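Local coordinates for protein acinetobacter secreted protease CpaA (Acinetobacter nosocomialis M2, PDB 6O38) that is a secreted metalloprotease, probably hydrolysing protein substrates at a zinc site, and is captured here in complex with its type II secretion chaperone CpaB, at residues M496-G501 / L506-S511; G523-G528 / F534-Y539. All blocks are in the same frame, centred on the assembly; numbering follows the deposited sequence.

In the fold
Both interactions lie in the metalloprotease part of the chain, and their centres are about 10 Å apart. Interaction 1 comes first: it joins helix 496-504 to the loop that follows. Interaction 2 comes next, closing within the same long connection before helix 557-569. They touch directly. His498 ND1 lies 3.0 Å from Ala526 O, a probable hydrogen bond. A second probable bond joins Arg497 O and Tyr535 OH, also 3.0 Å apart. Interaction 1 supplies two of the zinc-binding histidines. Met527 of interaction 2 packs close to the zinc site, consistent with the Met-turn of metzincin proteases. Interaction 1 binds the metal, and interaction 2 packs beside it and holds His498 through Ala526 O.

Interaction 1 (M496-G501 / L506-S511); sequences MRHEVG and LYHNGS. With ZN (zinc ion), chain M.
His498 and His508 meet through a shared zinc ion. His498 NE2 binds it at 2.2 Å, and His508 NE2 binds it at 2.1 Å. The two NE2 atoms are 3.0 Å apart as co-ligands, not as a hydrogen-bonded pair. NE2 of each ring lies at the edge of the other ring, near its plane. The rings meet rim to rim, with planes at 28° and neither lying over the other's face. On the helix, His498 extends its CG anti to the backbone N (chi1 179°), which brings the end of the ring to the zinc and to His508. Its ND1 bonds to Ala526 O, so both ring nitrogens are fixed and rotation of the ring is restrained. His508 turns its CG beside its own backbone N (chi1 -70°) and meets the metal from the loop side.

The backbone adds one bond across the contact. Leu506 N, just past the helix, donates to Gly501 O at 3.0 Å. Leu506 CB and CG lie against the same carbonyl oxygen.

His502 and Asp170 of the chaperone CpaB also bind the zinc. The three histidines fit the HExxHxxGxxH signature of metzincins, and the chaperone aspartate occupies the metal site. Helix 391-411 and strand 457-462 pack on segment 496-501, while helix 557-569 packs against Leu506.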
loop_
_atom_site.group_PDB
_atom_site.type_symbol
_atom_site.label_atom_id
_atom_site.label_comp_id
_atom_site.label_asym_id
_atom_site.label_seq_id
_atom_site.Cartn_x
_atom_site.Cartn_y
_atom_site.Cartn_z
HETATM N N MSE A 496 -14.458 8.842 -1.656
HETATM C CA MSE A 496 -15.253 8.500 -2.830
HETATM C C MSE A 496 -15.428 6.994 -2.978
HETATM O O MSE A 496 -16.543 6.513 -3.177
HETATM C CB MSE A 496 -14.625 9.068 -4.101
HETATM C CG MSE A 496 -15.518 8.905 -5.320
HETATM SE SE MSE A 496 -14.681 9.419 -6.997
HETATM C CE MSE A 496 -16.248 9.293 -8.152
ATOM N N ARG A 497 -14.322 6.251 -2.881
ATOM C CA ARG A 497 -14.408 4.797 -2.952
ATOM C C ARG A 497 -15.253 4.225 -1.824
ATOM O O ARG A 497 -15.758 3.104 -1.950
ATOM C CB ARG A 497 -13.009 4.176 -2.924
ATOM C CG ARG A 497 -12.285 4.300 -1.593
ATOM C CD ARG A 497 -10.999 3.490 -1.600
ATOM N NE ARG A 497 -10.261 3.606 -0.346
ATOM C CZ ARG A 497 -9.042 3.112 -0.151
ATOM N NH1 ARG A 497 -8.422 2.471 -1.131
ATOM N NH2 ARG A 497 -8.442 3.262 1.022
ATOM N N HIS A 498 -15.425 4.973 -0.734
ATOM C CA HIS A 498 -16.296 4.538 0.351
ATOM C C HIS A 498 -17.760 4.802 0.020
ATOM O O HIS A 498 -18.613 3.925 0.199
ATOM C CB HIS A 498 -15.900 5.239 1.652
ATOM C CG HIS A 498 -16.751 4.864 2.825
ATOM N ND1 HIS A 498 -16.468 3.786 3.636
ATOM C CD2 HIS A 498 -17.873 5.429 3.330
ATOM C CE1 HIS A 498 -17.381 3.701 4.587
ATOM N NE2 HIS A 498 -18.245 4.687 4.424
ATOM N N GLU A 499 -18.067 6.005 -0.468
ATOM C CA GLU A 499 -19.448 6.334 -0.806
ATOM C C GLU A 499 -19.925 5.545 -2.019
ATOM O O GLU A 499 -21.083 5.112 -2.067
ATOM C CB GLU A 499 -19.586 7.837 -1.047
ATOM C CG GLU A 499 -19.150 8.698 0.132
ATOM C CD GLU A 499 -19.850 8.330 1.431
ATOM O OE1 GLU A 499 -19.202 8.397 2.497
ATOM O OE2 GLU A 499 -21.044 7.962 1.391
ATOM N N VAL A 500 -19.054 5.354 -3.013
ATOM C CA VAL A 500 -19.420 4.545 -4.174
ATOM C C VAL A 500 -19.661 3.100 -3.756
ATOM O O VAL A 500 -20.545 2.420 -4.294
ATOM C CB VAL A 500 -18.334 4.654 -5.262
ATOM C CG1 VAL A 500 -18.547 3.611 -6.352
ATOM C CG2 VAL A 500 -18.325 6.054 -5.861
ATOM N N GLY A 501 -18.888 2.613 -2.782
ATOM C CA GLY A 501 -19.160 1.297 -2.222
ATOM C C GLY A 501 -20.568 1.177 -1.677
ATOM O O GLY A 501 -21.237 0.160 -1.876
ATOM N N LEU A 506 -22.966 -1.869 -0.458
ATOM C CA LEU A 506 -22.135 -2.336 0.640
ATOM C C LEU A 506 -22.485 -1.609 1.932
ATOM O O LEU A 506 -22.912 -0.451 1.924
ATOM C CB LEU A 506 -20.653 -2.140 0.317
ATOM C CG LEU A 506 -20.163 -2.835 -0.953
ATOM C CD1 LEU A 506 -18.673 -2.613 -1.147
ATOM C CD2 LEU A 506 -20.490 -4.318 -0.910
ATOM N N TYR A 507 -22.298 -2.306 3.047
ATOM C CA TYR A 507 -22.541 -1.771 4.376
ATOM C C TYR A 507 -21.234 -1.741 5.159
ATOM O O TYR A 507 -20.213 -2.288 4.733
ATOM C CB TYR A 507 -23.593 -2.604 5.120
ATOM C CG TYR A 507 -24.944 -2.653 4.440
ATOM C CD1 TYR A 507 -25.183 -3.533 3.391
ATOM C CD2 TYR A 507 -25.980 -1.823 4.849
ATOM C CE1 TYR A 507 -26.415 -3.582 2.766
ATOM C CE2 TYR A 507 -27.216 -1.867 4.230
ATOM C CZ TYR A 507 -27.428 -2.747 3.190
ATOM O OH TYR A 507 -28.656 -2.793 2.571
ATOM N N HIS A 508 -21.272 -1.088 6.317
ATOM C CA HIS A 508 -20.093 -1.016 7.166
ATOM C C HIS A 508 -19.828 -2.365 7.831
ATOM O O HIS A 508 -20.666 -3.271 7.828
ATOM C CB HIS A 508 -20.258 0.072 8.228
ATOM C CG HIS A 508 -20.217 1.464 7.680
ATOM N ND1 HIS A 508 -20.853 2.523 8.290
ATOM C CD2 HIS A 508 -19.610 1.971 6.581
ATOM C CE1 HIS A 508 -20.643 3.623 7.589
ATOM N NE2 HIS A 508 -19.891 3.315 6.548
ATOM N N ASN A 509 -18.629 -2.492 8.396
ATOM C CA ASN A 509 -18.268 -3.698 9.129
ATOM C C ASN A 509 -19.232 -3.927 10.287
ATOM O O ASN A 509 -19.734 -2.984 10.906
ATOM C CB ASN A 509 -16.833 -3.594 9.647
ATOM C CG ASN A 509 -16.604 -2.350 10.483
ATOM O OD1 ASN A 509 -16.573 -1.234 9.963
ATOM N ND2 ASN A 509 -16.439 -2.536 11.788
ATOM N N GLY A 510 -19.491 -5.201 10.581
ATOM C CA GLY A 510 -20.453 -5.571 11.593
ATOM C C GLY A 510 -21.866 -5.761 11.084
ATOM O O GLY A 510 -22.699 -6.318 11.811
ATOM N N SER A 511 -22.162 -5.309 9.868
ATOM C CA SER A 511 -23.496 -5.460 9.303
ATOM C C SER A 511 -23.839 -6.930 9.095
ATOM O O SER A 511 -22.966 -7.776 8.882
ATOM C CB SER A 511 -23.598 -4.711 7.976
ATOM O OG SER A 511 -24.881 -4.871 7.397
HETATM ZN ZN ZN M . -20.348 4.796 5.158
#

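Interaction 2 (G523-G528 / F534-Y539); sequences GSTAMG and FYSSPY
Thr525 and Ala526 meet the carbonyl of Phe534, the ring of Tyr535 and the CB of Ser536. One backbone bond ties the two loop segments: Ala526 N donates to Phe534 O at 3.0 Å.

Thr525 can be followed atom by atom. Its CB sits 3.3 Å from Phe534 O, the oxygen that Ala526 N also uses. From there the side chain forks. OG1 stands between the backbone N and the carbonyl carbon (chi1 65°). This turns it alongside Ser536: Thr525 OG1 lies 3.7 Å from Ser536 CB, and its polar partner is Phe518 N. The methyl CG2 takes the other branch. It rests on the backbone of the partner segment, with Thr525 CG2 3.7 Å from Ser536 CA. Hydroxyl and methyl both rest on the same side of Ser536, whose own OG bonds to Ser516 O and Ala557 N.

The second patch is apolar. Ala526 CB lies 3.9 Å from Tyr535 CE1. Met527, a selenomethionine here, is bent at both chi2 and chi3. The bends bring its methyl to the edge of the tyrosine ring, near the ring plane: Met527 CE lies 3.5 Å from Tyr535 CE1. The tyrosine OH reaches Arg497 O on the zinc-binding helix 496-504.

Gly528 N bonds back to Thr525 O at 3.0 Å, so residues 525 to 528 form a tight turn. The side chain of Met527 comes within about 6 Å of the zinc at its nearest atom, the selenium. This is consistent with the Met-turn of metzincins.

Tyr535 touches helix 391-411 at Thr405 and Thr408, and helix 557-569 at Val558 and Ile561. Met527 meets Leu506 in the loop after helix 496-504.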
loop_
_atom_site.group_PDB
_atom_site.type_symbol
_atom_site.label_atom_id
_atom_site.label_comp_id
_atom_site.label_asym_id
_atom_site.label_seq_id
_atom_site.Cartn_x
_atom_site.Cartn_y
_atom_site.Cartn_z
ATOM N N GLY A 523 -5.199 -3.860 9.216
ATOM C CA GLY A 523 -5.644 -3.371 7.927
ATOM C C GLY A 523 -7.110 -3.653 7.678
ATOM O O GLY A 523 -7.562 -4.794 7.812
ATOM N N SER A 524 -7.862 -2.620 7.309
ATOM C CA SER A 524 -9.303 -2.716 7.133
ATOM C C SER A 524 -9.689 -2.286 5.726
ATOM O O SER A 524 -9.145 -1.314 5.192
ATOM C CB SER A 524 -10.032 -1.852 8.163
ATOM O OG SER A 524 -9.758 -2.288 9.483
ATOM N N THR A 525 -10.647 -2.999 5.137
ATOM C CA THR A 525 -11.071 -2.714 3.775
ATOM C C THR A 525 -11.859 -1.404 3.729
ATOM O O THR A 525 -12.080 -0.738 4.745
ATOM C CB THR A 525 -11.897 -3.873 3.219
ATOM O OG1 THR A 525 -13.113 -4.001 3.966
ATOM C CG2 THR A 525 -11.110 -5.172 3.307
ATOM N N ALA A 526 -12.292 -1.038 2.519
ATOM C CA ALA A 526 -12.877 0.282 2.298
ATOM C C ALA A 526 -14.135 0.496 3.133
ATOM O O ALA A 526 -14.353 1.591 3.666
ATOM C CB ALA A 526 -13.176 0.474 0.812
HETATM N N MSE A 527 -14.975 -0.526 3.258
HETATM C CA MSE A 527 -16.217 -0.388 4.012
HETATM C C MSE A 527 -16.026 -0.639 5.505
HETATM O O MSE A 527 -16.917 -0.356 6.306
HETATM C CB MSE A 527 -17.285 -1.342 3.474
HETATM C CG MSE A 527 -17.627 -1.140 2.015
HETATM SE SE MSE A 527 -18.087 0.704 1.606
HETATM C CE MSE A 527 -16.664 1.047 0.337
ATOM N N GLY A 528 -14.865 -1.170 5.879
ATOM C CA GLY A 528 -14.640 -1.552 7.260
ATOM C C GLY A 528 -13.537 -0.787 7.962
ATOM O O GLY A 528 -12.964 -1.280 8.936
ATOM N N PHE A 534 -8.408 -2.182 -0.721
ATOM C CA PHE A 534 -9.156 -3.385 -1.056
ATOM C C PHE A 534 -10.611 -3.233 -0.645
ATOM O O PHE A 534 -10.931 -2.552 0.333
ATOM C CB PHE A 534 -8.580 -4.634 -0.374
ATOM C CG PHE A 534 -7.203 -5.007 -0.839
ATOM C CD1 PHE A 534 -7.027 -5.764 -1.986
ATOM C CD2 PHE A 534 -6.085 -4.622 -0.117
ATOM C CE1 PHE A 534 -5.761 -6.116 -2.413
ATOM C CE2 PHE A 534 -4.816 -4.972 -0.539
ATOM C CZ PHE A 534 -4.654 -5.720 -1.689
ATOM N N TYR A 535 -11.490 -3.870 -1.413
ATOM C CA TYR A 535 -12.812 -4.241 -0.934
ATOM C C TYR A 535 -12.739 -5.651 -0.362
ATOM O O TYR A 535 -11.918 -6.468 -0.788
ATOM C CB TYR A 535 -13.851 -4.174 -2.055
ATOM C CG TYR A 535 -14.131 -2.778 -2.569
ATOM C CD1 TYR A 535 -14.948 -1.907 -1.860
ATOM C CD2 TYR A 535 -13.587 -2.335 -3.768
ATOM C CE1 TYR A 535 -15.210 -0.633 -2.327
ATOM C CE2 TYR A 535 -13.845 -1.061 -4.243
ATOM C CZ TYR A 535 -14.658 -0.214 -3.518
ATOM O OH TYR A 535 -14.919 1.054 -3.983
ATOM N N SER A 536 -13.601 -5.936 0.610
ATOM C CA SER A 536 -13.480 -7.187 1.346
ATOM C C SER A 536 -13.849 -8.377 0.468
ATOM O O SER A 536 -14.769 -8.306 -0.352
ATOM C CB SER A 536 -14.360 -7.163 2.597
ATOM O OG SER A 536 -15.734 -7.208 2.262
ATOM N N SER A 537 -13.114 -9.476 0.646
ATOM C CA SER A 537 -13.318 -10.713 -0.099
ATOM C C SER A 537 -12.538 -11.847 0.556
ATOM O O SER A 537 -11.378 -11.659 0.943
ATOM C CB SER A 537 -12.890 -10.553 -1.557
ATOM O OG SER A 537 -12.910 -11.801 -2.232
ATOM N N PRO A 538 -13.131 -13.037 0.688
ATOM C CA PRO A 538 -12.390 -14.179 1.245
ATOM C C PRO A 538 -11.321 -14.730 0.318
ATOM O O PRO A 538 -10.669 -15.719 0.670
ATOM C CB PRO A 538 -13.492 -15.219 1.493
ATOM C CG PRO A 538 -14.549 -14.882 0.502
ATOM C CD PRO A 538 -14.521 -13.386 0.352
ATOM N N TYR A 539 -11.128 -14.141 -0.860
ATOM C CA TYR A 539 -10.081 -14.558 -1.780
ATOM C C TYR A 539 -8.959 -13.532 -1.863
ATOM O O TYR A 539 -8.068 -13.662 -2.710
ATOM C CB TYR A 539 -10.680 -14.822 -3.161
ATOM C CG TYR A 539 -11.919 -15.686 -3.099
ATOM C CD1 TYR A 539 -11.851 -17.000 -2.655
ATOM C CD2 TYR A 539 -13.160 -15.183 -3.468
ATOM C CE1 TYR A 539 -12.982 -17.792 -2.588
ATOM C CE2 TYR A 539 -14.298 -15.969 -3.405
ATOM C CZ TYR A 539 -14.202 -17.271 -2.964
ATOM O OH TYR A 539 -15.331 -18.058 -2.899
#